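Long-range contacts in RNA-binding protein, putative (Trypanosoma brucei, PDB 6E4N), which binds and remodels RNA in kinetoplastid RNA editing, this chain being its RNA recognition motif: residues R5-G10 with R40-F45; S9-E14 with A66-R71; T15-L20 with C33-G38. The protein carries 1 engineered substitution. All coordinates share one frame; numbering follows the deposited sequence.

Contact 1 of 3, residues R5-G10 with R40-F45; sequences RVQVSG and RAVVEF
Strands 5-9 and 40-45 run antiparallel with their axes 160° apart and 4.6 Å from each other at closest approach; Val6 with Val43 and Val8 with Ala41 form hydrogen-bonded pairs, each closed by two backbone N-H···O bonds. These are the two central strands of the RNA recognition motif, the ones that carry RNP2 and RNP1 in canonical members of the family. Residues alternate between two faces. On the helix-covered one, Val8 CG2 meets Val43 CG2 at 4.1 Å, and the Val8 CB lies beside the methyl of Ala41. Val6 CG2 reaches the edge of the Phe45 ring, 4.0 Å from CE1 and near the ring plane. Ala51 and Ile55 of helix 48-57 cover Val6, while Leu24 of helix 17-24 touches Val43 and Phe45.

The other face carries Arg5, Gln7, Val42 and Glu44. With CG opposite its backbone N (chi1 -160°), Arg5 crosses Val42 at a slant, CG 3.7 Å from Val42 CG1. Gln7 runs alongside Val42, its OE1 3.5 Å from CG2. Bends further along Arg5 bring NH1 to Glu44 OE2 at 3.3 Å, a salt bridge whose N-H···O bond is weak: the oxygen sits at the guanidinium edge, but the planes are 70° apart. Glu44 OE1 bonds the terminal amine of Gly1. Polar ends thus surround an apolar Val42 on the face that canonical motifs offer to RNA, probably a binding surface here too.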
loop_
_atom_site.group_PDB
_atom_site.type_symbol
_atom_site.label_atom_id
_atom_site.label_comp_id
_atom_site.label_asym_id
_atom_site.label_seq_id
_atom_site.Cartn_x
_atom_site.Cartn_y
_atom_site.Cartn_z
ATOM N N ARG A 5 6.787 5.172 5.469
ATOM C CA ARG A 5 6.837 4.544 4.156
ATOM C C ARG A 5 6.628 3.030 4.220
ATOM O O ARG A 5 7.158 2.352 5.103
ATOM C CB ARG A 5 8.176 4.870 3.496
ATOM C CG ARG A 5 8.220 4.702 1.993
ATOM C CD ARG A 5 9.007 5.855 1.376
ATOM N NE ARG A 5 10.367 5.909 1.900
ATOM C CZ ARG A 5 10.962 7.016 2.335
ATOM N NH1 ARG A 5 10.319 8.177 2.308
ATOM N NH2 ARG A 5 12.204 6.961 2.798
ATOM N N VAL A 6 5.853 2.504 3.276
ATOM C CA VAL A 6 5.549 1.078 3.226
ATOM C C VAL A 6 5.754 0.535 1.815
ATOM O O VAL A 6 5.360 1.172 0.836
ATOM C CB VAL A 6 4.092 0.792 3.668
ATOM C CG1 VAL A 6 3.764 -0.690 3.536
ATOM C CG2 VAL A 6 3.861 1.266 5.092
ATOM N N GLN A 7 6.383 -0.633 1.713
ATOM C CA GLN A 7 6.537 -1.313 0.429
ATOM C C GLN A 7 5.390 -2.290 0.199
ATOM O O GLN A 7 5.096 -3.129 1.054
ATOM C CB GLN A 7 7.874 -2.054 0.367
ATOM C CG GLN A 7 9.026 -1.296 0.985
ATOM C CD GLN A 7 9.520 -0.178 0.093
ATOM O OE1 GLN A 7 9.796 -0.389 -1.088
ATOM N NE2 GLN A 7 9.642 1.019 0.657
ATOM N N VAL A 8 4.748 -2.175 -0.958
ATOM C CA VAL A 8 3.641 -3.045 -1.324
ATOM C C VAL A 8 4.048 -3.934 -2.485
ATOM O O VAL A 8 4.651 -3.462 -3.446
ATOM C CB VAL A 8 2.397 -2.233 -1.733
ATOM C CG1 VAL A 8 1.247 -3.166 -2.106
ATOM C CG2 VAL A 8 2.007 -1.257 -0.614
ATOM N N SER A 9 3.731 -5.221 -2.399
ATOM C CA SER A 9 3.938 -6.113 -3.535
ATOM C C SER A 9 2.830 -7.158 -3.585
ATOM O O SER A 9 2.057 -7.305 -2.636
ATOM C CB SER A 9 5.315 -6.780 -3.467
ATOM O OG SER A 9 5.421 -7.671 -2.374
ATOM N N GLY A 10 2.754 -7.872 -4.702
ATOM C CA GLY A 10 1.777 -8.932 -4.864
ATOM C C GLY A 10 0.507 -8.482 -5.555
ATOM O O GLY A 10 -0.408 -9.279 -5.758
ATOM N N ARG A 40 4.138 -3.955 -7.897
ATOM C CA ARG A 40 4.936 -3.363 -6.820
ATOM C C ARG A 40 4.564 -1.908 -6.603
ATOM O O ARG A 40 4.205 -1.212 -7.547
ATOM C CB ARG A 40 6.428 -3.425 -7.135
ATOM C CG ARG A 40 7.023 -4.808 -7.255
ATOM C CD ARG A 40 8.436 -4.676 -7.786
ATOM N NE ARG A 40 8.425 -4.280 -9.189
ATOM C CZ ARG A 40 9.448 -3.717 -9.825
ATOM N NH1 ARG A 40 10.578 -3.452 -9.183
ATOM N NH2 ARG A 40 9.332 -3.405 -11.112
ATOM N N ALA A 41 4.686 -1.438 -5.369
ATOM C CA ALA A 41 4.484 -0.027 -5.095
ATOM C C ALA A 41 5.219 0.431 -3.850
ATOM O O ALA A 41 5.580 -0.373 -2.986
ATOM C CB ALA A 41 3.006 0.272 -4.959
ATOM N N VAL A 42 5.438 1.737 -3.779
ATOM C CA VAL A 42 5.945 2.377 -2.574
ATOM C C VAL A 42 4.930 3.433 -2.158
ATOM O O VAL A 42 4.494 4.247 -2.976
ATOM C CB VAL A 42 7.320 3.018 -2.794
ATOM C CG1 VAL A 42 7.765 3.767 -1.543
ATOM C CG2 VAL A 42 8.341 1.954 -3.188
ATOM N N VAL A 43 4.542 3.406 -0.890
ATOM C CA VAL A 43 3.531 4.320 -0.388
ATOM C C VAL A 43 4.046 5.056 0.835
ATOM O O VAL A 43 4.772 4.484 1.647
ATOM C CB VAL A 43 2.222 3.563 -0.051
ATOM C CG1 VAL A 43 1.146 4.521 0.454
ATOM C CG2 VAL A 43 1.728 2.821 -1.282
ATOM N N GLU A 44 3.696 6.332 0.947
ATOM C CA GLU A 44 3.989 7.096 2.149
ATOM C C GLU A 44 2.695 7.612 2.760
ATOM O O GLU A 44 1.792 8.051 2.042
ATOM C CB GLU A 44 4.925 8.257 1.837
ATOM C CG GLU A 44 5.584 8.866 3.058
ATOM C CD GLU A 44 6.765 9.748 2.695
ATOM O OE1 GLU A 44 7.083 10.674 3.474
ATOM O OE2 GLU A 44 7.372 9.516 1.625
ATOM N N PHE A 45 2.603 7.540 4.084
ATOM C CA PHE A 45 1.455 8.073 4.804
ATOM C C PHE A 45 1.824 9.346 5.568
ATOM O O PHE A 45 3.002 9.670 5.710
ATOM C CB PHE A 45 0.900 7.028 5.772
ATOM C CG PHE A 45 0.377 5.781 5.104
ATOM C CD1 PHE A 45 1.224 4.720 4.811
ATOM C CD2 PHE A 45 -0.965 5.665 4.781
ATOM C CE1 PHE A 45 0.737 3.570 4.202
ATOM C CE2 PHE A 45 -1.454 4.522 4.174
ATOM C CZ PHE A 45 -0.605 3.470 3.886
#

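Contact 2 of 3, residues S9-E14 with A66-R71; sequences SGMSDE and ATLFLR. Engineered in segment 9-14: Met11 (natural residue Leu).
Strand pairing between Ser9 and Phe69 stops abruptly at Gly10, whose positive phi (95°) turns the chain out of the sheet while its carbonyl stays close to strand 66-70. This is the exit of the first strand of the RNA recognition motif fold, beside a last strand that is itself interrupted at Leu68. The single antiparallel bridge is a hydrogen-bonded pair. Phe69 N reaches Ser9 O at 2.8 Å along an almost straight N-H···O line of 175°; the return bond from Ser9 N lies in the plane of the Phe69 carbonyl. Beyond it, contacts replace bonding: Gly10 O lies 3.3 Å from the Ala66 methyl, and that same CB is 3.5 Å from Ser12 N.

Past Gly10 the engineered Met11 (leucine in nature) leads away from the strand at its CB, yet its CG meets Leu68 CD2 at 3.5 Å, the two chains crossing at a slant. Leu20 of helix 17-24 also touches Met11, and His23 touches Leu68. Ser12 OG accepts from Glu14 N, an ST turn in the loop before that helix. On the opposite side of the sheet, a chi1 of 67° sets Ser9 OG between its backbone N and carbonyl carbon, turned to the edge of the Phe69 ring, in plane, 3.6 Å from CD2. A water is 3.1 Å from Ser9 OG and donates to Phe69 O at 3.0 Å.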
loop_
_atom_site.group_PDB
_atom_site.type_symbol
_atom_site.label_atom_id
_atom_site.label_comp_id
_atom_site.label_asym_id
_atom_site.label_seq_id
_atom_site.Cartn_x
_atom_site.Cartn_y
_atom_site.Cartn_z
ATOM N N SER A 9 3.731 -5.221 -2.399
ATOM C CA SER A 9 3.938 -6.113 -3.535
ATOM C C SER A 9 2.830 -7.158 -3.585
ATOM O O SER A 9 2.057 -7.305 -2.636
ATOM C CB SER A 9 5.315 -6.780 -3.467
ATOM O OG SER A 9 5.421 -7.671 -2.374
ATOM N N GLY A 10 2.754 -7.872 -4.702
ATOM C CA GLY A 10 1.777 -8.932 -4.864
ATOM C C GLY A 10 0.507 -8.482 -5.555
ATOM O O GLY A 10 -0.408 -9.279 -5.758
ATOM N N MET A 11 0.440 -7.204 -5.914
ATOM C CA MET A 11 -0.715 -6.692 -6.639
ATOM C C MET A 11 -0.867 -7.348 -7.999
ATOM O O MET A 11 0.113 -7.745 -8.627
ATOM C CB MET A 11 -0.626 -5.176 -6.841
ATOM C CG MET A 11 -0.664 -4.342 -5.581
ATOM S SD MET A 11 -0.897 -2.603 -5.993
ATOM C CE MET A 11 0.651 -2.270 -6.831
ATOM N N SER A 12 -2.110 -7.453 -8.451
ATOM C CA SER A 12 -2.383 -7.797 -9.834
ATOM C C SER A 12 -1.670 -6.806 -10.744
ATOM O O SER A 12 -1.581 -5.625 -10.414
ATOM C CB SER A 12 -3.889 -7.788 -10.100
ATOM O OG SER A 12 -4.167 -7.455 -11.447
ATOM N N ASP A 13 -1.161 -7.293 -11.874
ATOM C CA ASP A 13 -0.469 -6.459 -12.858
ATOM C C ASP A 13 -1.271 -5.234 -13.273
ATOM O O ASP A 13 -0.710 -4.181 -13.574
ATOM C CB ASP A 13 -0.142 -7.275 -14.112
ATOM C CG ASP A 13 1.167 -8.018 -13.997
ATOM O OD1 ASP A 13 2.021 -7.604 -13.187
ATOM O OD2 ASP A 13 1.341 -9.021 -14.721
ATOM N N GLU A 14 -2.591 -5.382 -13.292
ATOM C CA GLU A 14 -3.467 -4.354 -13.838
ATOM C C GLU A 14 -3.984 -3.373 -12.784
ATOM O O GLU A 14 -4.618 -2.374 -13.126
ATOM C CB GLU A 14 -4.652 -5.003 -14.557
ATOM C CG GLU A 14 -4.281 -5.804 -15.808
ATOM C CD GLU A 14 -3.855 -7.237 -15.505
ATOM O OE1 GLU A 14 -3.811 -7.623 -14.312
ATOM O OE2 GLU A 14 -3.561 -7.982 -16.467
ATOM N N ALA A 66 -5.950 -10.158 -5.723
ATOM C CA ALA A 66 -4.565 -10.456 -5.364
ATOM C C ALA A 66 -4.289 -10.236 -3.879
ATOM O O ALA A 66 -4.812 -9.303 -3.272
ATOM C CB ALA A 66 -3.616 -9.611 -6.202
ATOM N N THR A 67 -3.455 -11.097 -3.304
ATOM C CA THR A 67 -3.065 -10.977 -1.902
ATOM C C THR A 67 -1.820 -10.106 -1.757
ATOM O O THR A 67 -0.780 -10.393 -2.349
ATOM C CB THR A 67 -2.800 -12.357 -1.275
ATOM O OG1 THR A 67 -3.989 -13.150 -1.367
ATOM C CG2 THR A 67 -2.404 -12.218 0.188
ATOM N N LEU A 68 -1.927 -9.047 -0.963
ATOM C CA LEU A 68 -0.835 -8.086 -0.819
ATOM C C LEU A 68 0.218 -8.486 0.211
ATOM O O LEU A 68 -0.095 -9.075 1.241
ATOM C CB LEU A 68 -1.395 -6.714 -0.440
ATOM C CG LEU A 68 -2.418 -6.120 -1.410
ATOM C CD1 LEU A 68 -2.786 -4.695 -0.973
ATOM C CD2 LEU A 68 -1.882 -6.156 -2.835
ATOM N N PHE A 69 1.471 -8.141 -0.067
ATOM C CA PHE A 69 2.530 -8.264 0.926
ATOM C C PHE A 69 3.077 -6.876 1.241
ATOM O O PHE A 69 3.515 -6.150 0.346
ATOM C CB PHE A 69 3.651 -9.188 0.444
ATOM C CG PHE A 69 4.818 -9.262 1.392
ATOM C CD1 PHE A 69 4.683 -9.881 2.624
ATOM C CD2 PHE A 69 6.043 -8.706 1.058
ATOM C CE1 PHE A 69 5.745 -9.944 3.504
ATOM C CE2 PHE A 69 7.113 -8.772 1.934
ATOM C CZ PHE A 69 6.962 -9.390 3.158
ATOM N N LEU A 70 3.037 -6.512 2.518
ATOM C CA LEU A 70 3.457 -5.194 2.963
ATOM C C LEU A 70 4.622 -5.307 3.939
ATOM O O LEU A 70 4.642 -6.202 4.785
ATOM C CB LEU A 70 2.288 -4.460 3.624
ATOM C CG LEU A 70 1.137 -3.972 2.736
ATOM C CD1 LEU A 70 0.109 -5.064 2.541
ATOM C CD2 LEU A 70 0.483 -2.758 3.366
ATOM N N ARG A 71 5.592 -4.406 3.825
ATOM C CA ARG A 71 6.668 -4.323 4.817
ATOM C C ARG A 71 7.290 -2.929 4.873
ATOM O O ARG A 71 7.000 -2.062 4.045
ATOM C CB ARG A 71 7.750 -5.371 4.536
ATOM C CG ARG A 71 8.437 -5.229 3.199
ATOM C CD ARG A 71 9.683 -6.114 3.124
ATOM N NE ARG A 71 10.116 -6.298 1.741
ATOM C CZ ARG A 71 11.274 -6.842 1.376
ATOM N NH1 ARG A 71 12.146 -7.262 2.291
ATOM N NH2 ARG A 71 11.561 -6.966 0.088
ATOM O OXT ARG A 71 8.103 -2.638 5.754
HETATM O O HOH W 1 6.230 -5.309 -0.457
#

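Contact 3 of 3, residues T15-L20 with C33-G38; sequences TTWHTL and CKVFSG
Trp17 and Cys33 each send their side chain anti to the backbone nitrogen (chi1 179° for Trp17), and with chi2 of Trp17 near a right angle the indole swings out from the helix start to lie over the strand beside the sulfur. In the RNA recognition motif fold this is where helix 17-24, the first of two, packs on strand 30-36, an outermost strand of the sheet. The helix opening, Thr16-Trp17, recalls the SWQDLKD motif of SRSF1-type pseudo-RRMs, whose first helix binds RNA, consistent with kinship to that family.

The pyrrole edge of the indole does the touching. Cys33 O lies in the ring plane, 2.7 Å from Trp17 NE1 and 3.1 Å from CD1. Because the oxygen sits between these two atoms and not straight out from the N-H, the bond is bent to 129° and counts as weak despite its short length. Cys33 SG comes in from one side of the five-membered ring, 4.4 Å from its centroid and 45° off the normal, an oblique sulfur-aromatic contact.

Leu20 CD2, one turn further along the same helix, lies 3.9 Å from Cys33 SG. Val35 CG2 lies against the helix backbone, 3.7 Å from Trp17 CA. Behind these groups Leu20 reaches Ala41, Leu63 and the engineered Met11, while Cys33 also rests on Val43, joining the contact to the domain core. Thr16 is the N-cap of the helix, its OG1 accepting from Thr19 N at 3.2 Å.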
loop_
_atom_site.group_PDB
_atom_site.type_symbol
_atom_site.label_atom_id
_atom_site.label_comp_id
_atom_site.label_asym_id
_atom_site.label_seq_id
_atom_site.Cartn_x
_atom_site.Cartn_y
_atom_site.Cartn_z
ATOM N N THR A 15 -3.731 -3.658 -11.509
ATOM C CA THR A 15 -4.150 -2.752 -10.442
ATOM C C THR A 15 -3.438 -1.408 -10.567
ATOM O O THR A 15 -2.221 -1.350 -10.730
ATOM C CB THR A 15 -3.883 -3.349 -9.054
ATOM O OG1 THR A 15 -4.588 -4.591 -8.926
ATOM C CG2 THR A 15 -4.353 -2.393 -7.965
ATOM N N THR A 16 -4.205 -0.327 -10.482
ATOM C CA THR A 16 -3.666 1.005 -10.704
ATOM C C THR A 16 -3.324 1.762 -9.425
ATOM O O THR A 16 -3.681 1.363 -8.313
ATOM C CB THR A 16 -4.652 1.875 -11.500
ATOM O OG1 THR A 16 -5.788 2.167 -10.681
ATOM C CG2 THR A 16 -5.112 1.154 -12.760
ATOM N N TRP A 17 -2.623 2.869 -9.631
ATOM C CA TRP A 17 -2.302 3.860 -8.613
ATOM C C TRP A 17 -3.557 4.328 -7.864
ATOM O O TRP A 17 -3.585 4.335 -6.634
ATOM C CB TRP A 17 -1.571 5.022 -9.298
ATOM C CG TRP A 17 -1.154 6.188 -8.462
ATOM C CD1 TRP A 17 0.021 6.339 -7.784
ATOM C CD2 TRP A 17 -1.878 7.408 -8.288
ATOM N NE1 TRP A 17 0.059 7.575 -7.170
ATOM C CE2 TRP A 17 -1.098 8.246 -7.463
ATOM C CE3 TRP A 17 -3.120 7.866 -8.733
ATOM C CZ2 TRP A 17 -1.518 9.516 -7.084
ATOM C CZ3 TRP A 17 -3.536 9.124 -8.355
ATOM C CH2 TRP A 17 -2.739 9.935 -7.534
ATOM N N HIS A 18 -4.601 4.690 -8.607
ATOM C CA HIS A 18 -5.871 5.085 -7.992
ATOM C C HIS A 18 -6.443 4.005 -7.085
ATOM O O HIS A 18 -6.854 4.287 -5.963
ATOM C CB HIS A 18 -6.919 5.439 -9.051
ATOM C CG HIS A 18 -6.767 6.809 -9.629
ATOM N ND1 HIS A 18 -5.971 7.074 -10.724
ATOM C CD2 HIS A 18 -7.313 7.994 -9.266
ATOM C CE1 HIS A 18 -6.036 8.361 -11.010
ATOM N NE2 HIS A 18 -6.846 8.943 -10.143
ATOM N N THR A 19 -6.472 2.774 -7.584
ATOM C CA THR A 19 -7.092 1.668 -6.866
ATOM C C THR A 19 -6.320 1.334 -5.593
ATOM O O THR A 19 -6.918 1.084 -4.540
ATOM C CB THR A 19 -7.197 0.418 -7.765
ATOM O OG1 THR A 19 -8.108 0.691 -8.838
ATOM C CG2 THR A 19 -7.705 -0.789 -6.977
ATOM N N LEU A 20 -4.995 1.333 -5.686
ATOM C CA LEU A 20 -4.170 1.058 -4.515
ATOM C C LEU A 20 -4.360 2.135 -3.452
ATOM O O LEU A 20 -4.521 1.833 -2.271
ATOM C CB LEU A 20 -2.693 0.955 -4.901
ATOM C CG LEU A 20 -1.754 0.737 -3.713
ATOM C CD1 LEU A 20 -2.145 -0.496 -2.908
ATOM C CD2 LEU A 20 -0.316 0.646 -4.188
ATOM N N CYS A 33 2.357 7.865 -3.514
ATOM C CA CYS A 33 2.204 6.498 -3.993
ATOM C C CYS A 33 2.843 6.368 -5.371
ATOM O O CYS A 33 2.556 7.147 -6.278
ATOM C CB CYS A 33 0.729 6.091 -4.039
ATOM S SG CYS A 33 0.436 4.399 -4.638
ATOM N N LYS A 34 3.726 5.390 -5.511
ATOM C CA LYS A 34 4.416 5.149 -6.770
ATOM C C LYS A 34 4.262 3.683 -7.135
ATOM O O LYS A 34 4.640 2.808 -6.360
ATOM C CB LYS A 34 5.894 5.532 -6.657
ATOM C CG LYS A 34 6.680 5.413 -7.954
ATOM C CD LYS A 34 8.068 6.022 -7.794
ATOM C CE LYS A 34 8.889 5.885 -9.058
ATOM N NZ LYS A 34 10.296 6.333 -8.837
ATOM N N VAL A 35 3.697 3.418 -8.307
ATOM C CA VAL A 35 3.432 2.048 -8.727
ATOM C C VAL A 35 4.426 1.592 -9.790
ATOM O O VAL A 35 4.637 2.278 -10.790
ATOM C CB VAL A 35 1.997 1.895 -9.274
ATOM C CG1 VAL A 35 1.787 0.508 -9.865
ATOM C CG2 VAL A 35 0.981 2.169 -8.171
ATOM N N PHE A 36 5.038 0.436 -9.558
ATOM C CA PHE A 36 5.979 -0.156 -10.502
ATOM C C PHE A 36 5.344 -1.354 -11.201
ATOM O O PHE A 36 4.312 -1.866 -10.765
ATOM C CB PHE A 36 7.261 -0.594 -9.785
ATOM C CG PHE A 36 7.952 0.512 -9.043
ATOM C CD1 PHE A 36 8.944 1.262 -9.650
ATOM C CD2 PHE A 36 7.609 0.799 -7.731
ATOM C CE1 PHE A 36 9.583 2.281 -8.964
ATOM C CE2 PHE A 36 8.238 1.822 -7.041
ATOM C CZ PHE A 36 9.230 2.562 -7.657
ATOM N N SER A 37 5.975 -1.805 -12.278
ATOM C CA SER A 37 5.512 -2.985 -12.988
ATOM C C SER A 37 5.521 -4.205 -12.074
ATOM O O SER A 37 6.277 -4.258 -11.100
ATOM C CB SER A 37 6.390 -3.247 -14.216
ATOM O OG SER A 37 7.717 -3.565 -13.825
ATOM N N GLY A 38 4.675 -5.180 -12.389
ATOM C CA GLY A 38 4.663 -6.437 -11.662
ATOM C C GLY A 38 4.017 -6.367 -10.294
ATOM O O GLY A 38 4.311 -7.184 -9.423
#

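Overall arrangement
All three contacts share the sheet of one RNA recognition motif. Contact 1 is the most central, its centre about 4 Å from that of the chain; it pairs strands along their length and joins a buried apolar face to a more exposed polar one. Contact 2 lies on the other flank of the same strand, sharing Ser9 and Gly10: Met11 and Leu68 are buried, Gly10 and Phe69 exposed. Gln7 N and Arg71 O probably bond between the two. Contact 3 sets a helix on an edge strand by side chains, Leu20 and Cys33 buried, Trp17 exposed, its one bond weak. Leu20 CD2 links all three, touching Ala41 of contact 1 and engineered Met11 of contact 2.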